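PDB 6Q9M: RIM-binding protein, isoform F from Drosophila melanogaster, which probably acts as an active-zone scaffold at synapses, coupling recruitment of synaptic vesicles to their release sites. Local coordinates for residues 152-166 against 195-207. Numbering follows the deposited sequence.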
ATOM      1  N   ILE A 152       0.560  -5.654  12.268  1.00 51.74           N
ATOM      2  CA  ILE A 152      -0.401  -6.000  13.315  1.00 54.49           C
ATOM      3  C   ILE A 152      -0.272  -7.484  13.626  1.00 53.29           C
ATOM      4  O   ILE A 152      -0.115  -8.309  12.717  1.00 59.68           O
ATOM      5  CB  ILE A 152      -1.849  -5.643  12.919  1.00 50.65           C
ATOM      6  CG1 ILE A 152      -2.198  -6.186  11.527  1.00 44.95           C
ATOM      7  CG2 ILE A 152      -2.078  -4.128  13.034  1.00 50.81           C
ATOM      8  CD1 ILE A 152      -3.704  -6.201  11.228  1.00 41.31           C
ATOM      9  N   THR A 153      -0.321  -7.825  14.911  1.00 51.24           N
ATOM     10  CA  THR A 153      -0.266  -9.203  15.396  1.00 52.06           C
ATOM     11  C   THR A 153      -1.508  -9.502  16.235  1.00 49.82           C
ATOM     12  O   THR A 153      -2.478  -8.739  16.249  1.00 51.21           O
ATOM     13  CB  THR A 153       1.015  -9.465  16.199  1.00 60.92           C
ATOM     14  OG1 THR A 153       1.085  -8.569  17.317  1.00 69.03           O
ATOM     15  CG2 THR A 153       2.241  -9.296  15.326  1.00 48.73           C
ATOM     16  N   GLY A 154      -1.499 -10.650  16.908  1.00 51.57           N
ATOM     17  CA  GLY A 154      -2.642 -10.980  17.748  1.00 46.70           C
ATOM     18  C   GLY A 154      -3.882 -11.410  16.996  1.00 51.70           C
ATOM     19  O   GLY A 154      -4.984 -11.409  17.579  1.00 51.54           O
ATOM     20  N   LEU A 155      -3.752 -11.747  15.713  1.00 38.98           N
ATOM     21  CA  LEU A 155      -4.899 -12.174  14.932  1.00 50.74           C
ATOM     22  C   LEU A 155      -5.089 -13.686  15.048  1.00 54.09           C
ATOM     23  O   LEU A 155      -4.181 -14.427  15.425  1.00 59.37           O
ATOM     24  CB  LEU A 155      -4.737 -11.774  13.461  1.00 52.11           C
ATOM     25  CG  LEU A 155      -4.351 -10.315  13.168  1.00 52.63           C
ATOM     26  CD1 LEU A 155      -4.447 -10.001  11.696  1.00 51.78           C
ATOM     27  CD2 LEU A 155      -5.212  -9.354  13.956  1.00 47.31           C
ATOM     28  N   ALA A 156      -6.282 -14.120  14.762  1.00 49.92           N
ATOM     29  CA  ALA A 156      -6.655 -15.522  14.712  1.00 55.62           C
ATOM     30  C   ALA A 156      -6.641 -16.012  13.265  1.00 52.59           C
ATOM     31  O   ALA A 156      -6.853 -15.223  12.337  1.00 47.69           O
ATOM     32  CB  ALA A 156      -8.045 -15.733  15.326  1.00 48.21           C
ATOM     33  N   PRO A 157      -6.389 -17.297  13.020  1.00 53.93           N
ATOM     34  CA  PRO A 157      -6.291 -17.766  11.633  1.00 58.86           C
ATOM     35  C   PRO A 157      -7.658 -17.815  10.970  1.00 56.66           C
ATOM     36  O   PRO A 157      -8.697 -17.897  11.628  1.00 53.35           O
ATOM     37  CB  PRO A 157      -5.690 -19.174  11.762  1.00 62.57           C
ATOM     38  CG  PRO A 157      -5.630 -19.481  13.262  1.00 54.25           C
ATOM     39  CD  PRO A 157      -6.386 -18.416  13.981  1.00 53.45           C
ATOM     40  N   SER A 158      -7.638 -17.749   9.637  1.00 59.83           N
ATOM     41  CA  SER A 158      -8.847 -17.902   8.819  1.00 68.08           C
ATOM     42  C   SER A 158      -9.970 -16.957   9.252  1.00 65.40           C
ATOM     43  O   SER A 158     -11.148 -17.319   9.250  1.00 77.74           O
ATOM     44  CB  SER A 158      -9.329 -19.355   8.837  1.00 68.23           C
ATOM     45  OG  SER A 158      -9.981 -19.663   7.623  1.00 80.22           O
ATOM     46  N   THR A 159      -9.608 -15.728   9.606  1.00 55.90           N
ATOM     47  CA  THR A 159     -10.532 -14.772  10.199  1.00 58.52           C
ATOM     48  C   THR A 159     -10.493 -13.471   9.421  1.00 56.78           C
ATOM     49  O   THR A 159      -9.430 -13.045   8.949  1.00 62.01           O
ATOM     50  CB  THR A 159     -10.194 -14.468  11.674  1.00 63.11           C
ATOM     51  OG1 THR A 159     -10.112 -15.688  12.421  1.00 63.32           O
ATOM     52  CG2 THR A 159     -11.260 -13.554  12.287  1.00 50.25           C
ATOM     53  N   GLN A 160     -11.655 -12.840   9.305  1.00 57.48           N
ATOM     54  CA  GLN A 160     -11.795 -11.611   8.549  1.00 62.52           C
ATOM     55  C   GLN A 160     -11.532 -10.411   9.436  1.00 62.98           C
ATOM     56  O   GLN A 160     -12.024 -10.338  10.562  1.00 62.03           O
ATOM     57  CB  GLN A 160     -13.190 -11.496   7.950  1.00 63.34           C
ATOM     58  CG  GLN A 160     -13.281 -12.093   6.578  1.00 81.60           C
ATOM     59  CD  GLN A 160     -14.541 -12.886   6.410  1.00 92.83           C
ATOM     60  OE1 GLN A 160     -15.345 -12.992   7.335  1.00100.93           O
ATOM     61  NE2 GLN A 160     -14.724 -13.459   5.233  1.00100.17           N
ATOM     62  N   TYR A 161     -10.794  -9.445   8.895  1.00 62.45           N
ATOM     63  CA  TYR A 161     -10.429  -8.254   9.633  1.00 53.01           C
ATOM     64  C   TYR A 161     -10.641  -7.031   8.754  1.00 54.52           C
ATOM     65  O   TYR A 161     -10.377  -7.062   7.546  1.00 55.49           O
ATOM     66  CB  TYR A 161      -8.984  -8.330  10.107  1.00 43.26           C
ATOM     67  CG  TYR A 161      -8.778  -9.347  11.197  1.00 50.28           C
ATOM     68  CD1 TYR A 161      -9.237  -9.107  12.494  1.00 41.64           C
ATOM     69  CD2 TYR A 161      -8.145 -10.561  10.934  1.00 57.66           C
ATOM     70  CE1 TYR A 161      -9.041 -10.029  13.497  1.00 47.27           C
ATOM     71  CE2 TYR A 161      -7.959 -11.504  11.940  1.00 61.71           C
ATOM     72  CZ  TYR A 161      -8.413 -11.230  13.220  1.00 55.01           C
ATOM     73  OH  TYR A 161      -8.226 -12.144  14.230  1.00 55.76           O
ATOM     74  N   ARG A 162     -11.146  -5.968   9.371  1.00 45.94           N
ATOM     75  CA  ARG A 162     -11.217  -4.650   8.764  1.00 38.17           C
ATOM     76  C   ARG A 162     -10.293  -3.728   9.542  1.00 45.17           C
ATOM     77  O   ARG A 162     -10.500  -3.506  10.742  1.00 49.76           O
ATOM     78  CB  ARG A 162     -12.645  -4.121   8.780  1.00 46.66           C
ATOM     79  CG  ARG A 162     -12.760  -2.676   8.321  1.00 60.33           C
ATOM     80  CD  ARG A 162     -14.202  -2.355   7.959  1.00 60.05           C
ATOM     81  NE  ARG A 162     -14.587  -2.953   6.685  1.00 52.01           N
ATOM     82  CZ  ARG A 162     -15.799  -2.824   6.158  1.00 62.40           C
ATOM     83  NH1 ARG A 162     -16.713  -2.117   6.814  1.00 67.20           N
ATOM     84  NH2 ARG A 162     -16.106  -3.397   4.988  1.00 54.38           N
ATOM     85  N   VAL A 163      -9.302  -3.159   8.865  1.00 46.16           N
ATOM     86  CA  VAL A 163      -8.360  -2.270   9.531  1.00 45.73           C
ATOM     87  C   VAL A 163      -8.476  -0.894   8.898  1.00 43.56           C
ATOM     88  O   VAL A 163      -8.582  -0.779   7.669  1.00 58.71           O
ATOM     89  CB  VAL A 163      -6.918  -2.834   9.478  1.00 51.38           C
ATOM     90  CG1 VAL A 163      -6.590  -3.304   8.122  1.00 55.69           C
ATOM     91  CG2 VAL A 163      -5.906  -1.779   9.963  1.00 60.26           C
ATOM     92  N   THR A 164      -8.514   0.132   9.747  1.00 44.97           N
ATOM     93  CA  THR A 164      -8.596   1.532   9.349  1.00 54.56           C
ATOM     94  C   THR A 164      -7.380   2.281   9.882  1.00 52.47           C
ATOM     95  O   THR A 164      -6.737   1.852  10.844  1.00 49.84           O
ATOM     96  CB  THR A 164      -9.863   2.197   9.881  1.00 56.60           C
ATOM     97  OG1 THR A 164      -9.738   2.340  11.298  1.00 66.15           O
ATOM     98  CG2 THR A 164     -11.083   1.340   9.595  1.00 59.21           C
ATOM     99  N   VAL A 165      -7.085   3.421   9.262  1.00 47.47           N
ATOM    100  CA  VAL A 165      -5.990   4.287   9.677  1.00 43.28           C
ATOM    101  C   VAL A 165      -6.491   5.725   9.706  1.00 50.52           C
ATOM    102  O   VAL A 165      -7.153   6.175   8.767  1.00 58.72           O
ATOM    103  CB  VAL A 165      -4.773   4.156   8.746  1.00 44.24           C
ATOM    104  CG1 VAL A 165      -3.648   5.088   9.215  1.00 53.75           C
ATOM    105  CG2 VAL A 165      -4.292   2.714   8.698  1.00 32.04           C
ATOM    106  N   ARG A 166      -6.203   6.440  10.786  1.00 51.57           N
ATOM    107  CA  ARG A 166      -6.637   7.822  10.884  1.00 56.86           C
ATOM    108  C   ARG A 166      -5.485   8.641  11.476  1.00 56.72           C
ATOM    109  O   ARG A 166      -4.606   8.123  12.180  1.00 57.18           O
ATOM    110  CB  ARG A 166      -8.010   7.805  11.641  1.00 69.92           C
ATOM    111  CG  ARG A 166      -8.026   6.869  12.875  1.00 92.13           C
ATOM    112  CD  ARG A 166      -9.165   7.313  13.704  1.00102.61           C
ATOM    113  NE  ARG A 166      -9.233   6.980  15.125  1.00103.62           N
ATOM    114  CZ  ARG A 166      -8.434   7.262  16.163  1.00108.30           C
ATOM    115  NH1 ARG A 166      -7.641   8.365  16.195  1.00103.87           N
ATOM    116  NH2 ARG A 166      -8.787   6.662  17.310  1.00117.66           N
ATOM    117  N   PRO A 195     -11.239  11.066  10.026  1.00131.77           N
ATOM    118  CA  PRO A 195     -11.330  10.626   8.629  1.00131.31           C
ATOM    119  C   PRO A 195     -10.251   9.605   8.255  1.00127.76           C
ATOM    120  O   PRO A 195      -9.085   9.776   8.627  1.00129.39           O
ATOM    121  CB  PRO A 195     -11.150  11.931   7.834  1.00131.29           C
ATOM    122  CG  PRO A 195     -11.226  13.067   8.857  1.00132.61           C
ATOM    123  CD  PRO A 195     -11.618  12.479  10.177  1.00133.05           C
ATOM    124  N   GLY A 196     -10.637   8.560   7.532  1.00121.46           N
ATOM    125  CA  GLY A 196      -9.682   7.544   7.125  1.00114.46           C
ATOM    126  C   GLY A 196     -10.359   6.443   6.333  1.00103.90           C
ATOM    127  O   GLY A 196     -11.573   6.226   6.431  1.00104.41           O
ATOM    128  N   ALA A 197      -9.541   5.749   5.543  1.00 93.26           N
ATOM    129  CA  ALA A 197      -9.976   4.644   4.705  1.00 79.60           C
ATOM    130  C   ALA A 197      -9.753   3.321   5.435  1.00 70.58           C
ATOM    131  O   ALA A 197      -9.287   3.283   6.582  1.00 61.40           O
ATOM    132  CB  ALA A 197      -9.237   4.665   3.364  1.00 77.25           C
ATOM    133  N   TYR A 198     -10.075   2.218   4.754  1.00 72.15           N
ATOM    134  CA  TYR A 198     -10.024   0.905   5.386  1.00 73.90           C
ATOM    135  C   TYR A 198      -9.639  -0.166   4.374  1.00 68.67           C
ATOM    136  O   TYR A 198      -9.760   0.018   3.160  1.00 66.05           O
ATOM    137  CB  TYR A 198     -11.366   0.549   6.044  1.00 71.71           C
ATOM    138  CG  TYR A 198     -12.475   0.139   5.081  1.00 68.94           C
ATOM    139  CD1 TYR A 198     -12.577  -1.169   4.608  1.00 67.25           C
ATOM    140  CD2 TYR A 198     -13.447   1.051   4.686  1.00 76.25           C
ATOM    141  CE1 TYR A 198     -13.607  -1.546   3.742  1.00 75.46           C
ATOM    142  CE2 TYR A 198     -14.478   0.685   3.822  1.00 76.92           C
ATOM    143  CZ  TYR A 198     -14.554  -0.611   3.351  1.00 80.29           C
ATOM    144  OH  TYR A 198     -15.578  -0.965   2.488  1.00 88.32           O
ATOM    145  N   ALA A 199      -9.225  -1.318   4.901  1.00 54.39           N
ATOM    146  CA  ALA A 199      -8.928  -2.483   4.082  1.00 55.07           C
ATOM    147  C   ALA A 199      -9.520  -3.724   4.731  1.00 58.28           C
ATOM    148  O   ALA A 199      -9.466  -3.882   5.952  1.00 66.46           O
ATOM    149  CB  ALA A 199      -7.414  -2.665   3.900  1.00 52.67           C
ATOM    150  N   ASP A 200     -10.092  -4.595   3.910  1.00 58.63           N
ATOM    151  CA  ASP A 200     -10.605  -5.879   4.357  1.00 58.10           C
ATOM    152  C   ASP A 200      -9.658  -6.978   3.895  1.00 61.17           C
ATOM    153  O   ASP A 200      -9.223  -6.980   2.739  1.00 65.46           O
ATOM    154  CB  ASP A 200     -12.011  -6.144   3.801  1.00 59.45           C
ATOM    155  CG  ASP A 200     -13.070  -5.225   4.410  1.00 64.23           C
ATOM    156  OD1 ASP A 200     -12.930  -4.830   5.602  1.00 62.41           O
ATOM    157  OD2 ASP A 200     -14.044  -4.897   3.691  1.00 64.19           O
ATOM    158  N   PHE A 201      -9.348  -7.912   4.793  1.00 57.14           N
ATOM    159  CA  PHE A 201      -8.516  -9.059   4.452  1.00 59.49           C
ATOM    160  C   PHE A 201      -8.858 -10.200   5.398  1.00 53.49           C
ATOM    161  O   PHE A 201      -9.570 -10.017   6.387  1.00 56.48           O
ATOM    162  CB  PHE A 201      -7.018  -8.709   4.519  1.00 60.89           C
ATOM    163  CG  PHE A 201      -6.478  -8.567   5.923  1.00 51.84           C
ATOM    164  CD1 PHE A 201      -6.534  -7.343   6.585  1.00 48.34           C
ATOM    165  CD2 PHE A 201      -5.894  -9.650   6.571  1.00 56.65           C
ATOM    166  CE1 PHE A 201      -6.035  -7.205   7.877  1.00 54.13           C
ATOM    167  CE2 PHE A 201      -5.388  -9.525   7.877  1.00 59.45           C
ATOM    168  CZ  PHE A 201      -5.466  -8.302   8.531  1.00 55.16           C
ATOM    169  N   ARG A 202      -8.350 -11.393   5.079  1.00 53.70           N
ATOM    170  CA  ARG A 202      -8.553 -12.586   5.895  1.00 53.14           C
ATOM    171  C   ARG A 202      -7.210 -13.202   6.258  1.00 56.60           C
ATOM    172  O   ARG A 202      -6.304 -13.250   5.421  1.00 63.05           O
ATOM    173  CB  ARG A 202      -9.396 -13.637   5.170  1.00 56.89           C
ATOM    174  CG  ARG A 202      -9.624 -14.880   6.038  1.00 64.70           C
ATOM    175  CD  ARG A 202     -10.322 -16.039   5.329  1.00 80.31           C
ATOM    176  NE  ARG A 202     -11.298 -15.628   4.329  1.00 82.10           N
ATOM    177  CZ  ARG A 202     -12.611 -15.705   4.507  1.00 87.21           C
ATOM    178  NH1 ARG A 202     -13.089 -16.166   5.653  1.00 85.57           N
ATOM    179  NH2 ARG A 202     -13.442 -15.322   3.545  1.00 92.81           N
ATOM    180  N   THR A 203      -7.071 -13.678   7.495  1.00 79.54           N
ATOM    181  CA  THR A 203      -5.814 -14.336   7.825  1.00 76.09           C
ATOM    182  C   THR A 203      -5.745 -15.715   7.166  1.00 81.20           C
ATOM    183  O   THR A 203      -6.749 -16.267   6.714  1.00 79.71           O
ATOM    184  CB  THR A 203      -5.620 -14.436   9.338  1.00 81.51           C
ATOM    185  OG1 THR A 203      -6.820 -14.909   9.983  1.00 82.21           O
ATOM    186  CG2 THR A 203      -5.240 -13.071   9.891  1.00 79.19           C
ATOM    187  N   LEU A 204      -4.529 -16.247   7.063  1.00 83.19           N
ATOM    188  CA  LEU A 204      -4.329 -17.569   6.483  1.00 81.83           C
ATOM    189  C   LEU A 204      -4.822 -18.650   7.448  1.00 84.11           C
ATOM    190  O   LEU A 204      -5.051 -18.409   8.636  1.00 79.03           O
ATOM    191  CB  LEU A 204      -2.859 -17.793   6.135  1.00 72.62           C
ATOM    192  CG  LEU A 204      -2.169 -16.802   5.193  1.00 84.47           C
ATOM    193  CD1 LEU A 204      -0.731 -17.206   5.039  1.00 82.30           C
ATOM    194  CD2 LEU A 204      -2.850 -16.725   3.822  1.00 70.24           C
ATOM    195  N   THR A 205      -4.918 -19.872   6.933  1.00 89.97           N
ATOM    196  CA  THR A 205      -5.427 -21.008   7.692  1.00 88.41           C
ATOM    197  C   THR A 205      -4.275 -21.746   8.358  1.00 83.35           C
ATOM    198  O   THR A 205      -3.228 -21.972   7.748  1.00 89.73           O
ATOM    199  CB  THR A 205      -6.221 -21.968   6.800  1.00 91.56           C
ATOM    200  OG1 THR A 205      -7.086 -21.218   5.931  1.00 95.15           O
ATOM    201  CG2 THR A 205      -7.082 -22.898   7.655  1.00 91.86           C
ATOM    202  N   LYS A 206      -4.475 -22.100   9.624  1.00 91.41           N
ATOM    203  CA  LYS A 206      -3.414 -22.676  10.442  1.00103.33           C
ATOM    204  C   LYS A 206      -2.889 -23.986   9.866  1.00110.32           C
ATOM    205  O   LYS A 206      -1.724 -24.079   9.463  1.00124.90           O
ATOM    206  CB  LYS A 206      -3.934 -22.885  11.863  1.00114.76           C
ATOM    207  CG  LYS A 206      -5.266 -23.644  11.903  1.00128.12           C
ATOM    208  CD  LYS A 206      -6.276 -23.063  12.885  1.00135.44           C
ATOM    209  CE  LYS A 206      -7.698 -23.384  12.432  1.00138.04           C
ATOM    210  NZ  LYS A 206      -8.087 -22.576  11.227  1.00133.91           N
ATOM    211  N   GLY A 207      -3.726 -25.019   9.834  1.00104.71           N
ATOM    212  CA  GLY A 207      -3.237 -26.338   9.471  1.00104.87           C
ATOM    213  C   GLY A 207      -3.514 -26.846   8.077  1.00105.22           C
ATOM    214  O   GLY A 207      -3.017 -27.913   7.704  1.00114.83           O
TER
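Tyr161 and Phe201 form a hydrogen-bonded antiparallel pair, Tyr161 N giving to Phe201 O at 2.8 Å and Phe201 N returning to Tyr161 O at 3.1 Å. Val163 and Ala199 repeat this double link, and the N-to-C directions of strands 160-166 and 198-202 differ by 161°, close to antiparallel.

Apolar contacts lie on the face of Tyr161, Val163, Ala199 and Phe201. CB of Tyr161 sits over the Phe201 ring, 4.2 Å from its centroid, a CH-pi contact, while Val163 CG1, Ile152 CD1 and Leu155 CD1 meet that ring at its edge, near its plane. With CG anti to the carbonyl carbon (chi1 -70°), the Tyr161 ring reaches back toward the 155-159 loop and has Leu155 CD2 over one face, toward the rim. Ala156 N donates to Tyr161 OH (2.8 Å, 177° at the hydrogen), the tyrosine corner of this fold, tying loop to strand. An alanine in place of Tyr161 would probably leave that amide without its acceptor and open a gap beside Thr203 CG2 and Leu155.

The face of Arg162, Asp200 and Tyr198 carries a salt bridge: Arg162 grips Asp200 side-on, NE to OD1 at 2.7 Å and NH2 to OD2 at 2.9 Å, both oxygens using syn lone pairs. Arg162 CZ lies over the face of the Tyr198 ring, 4.0 Å from its centroid, a cation-pi contact.

Beyond the strands, Thr203 OG1 accepts from Thr159 N. Strands 160-167 and 198-202 are the adjacent F and G strands of the C'-C-F-G sheet of a fibronectin type III domain, G at its edge within this chain; strand 131-135 flanks F on its other side, and Ala118 and Ile120 of strand 118-123 pack against Phe201 and Val163.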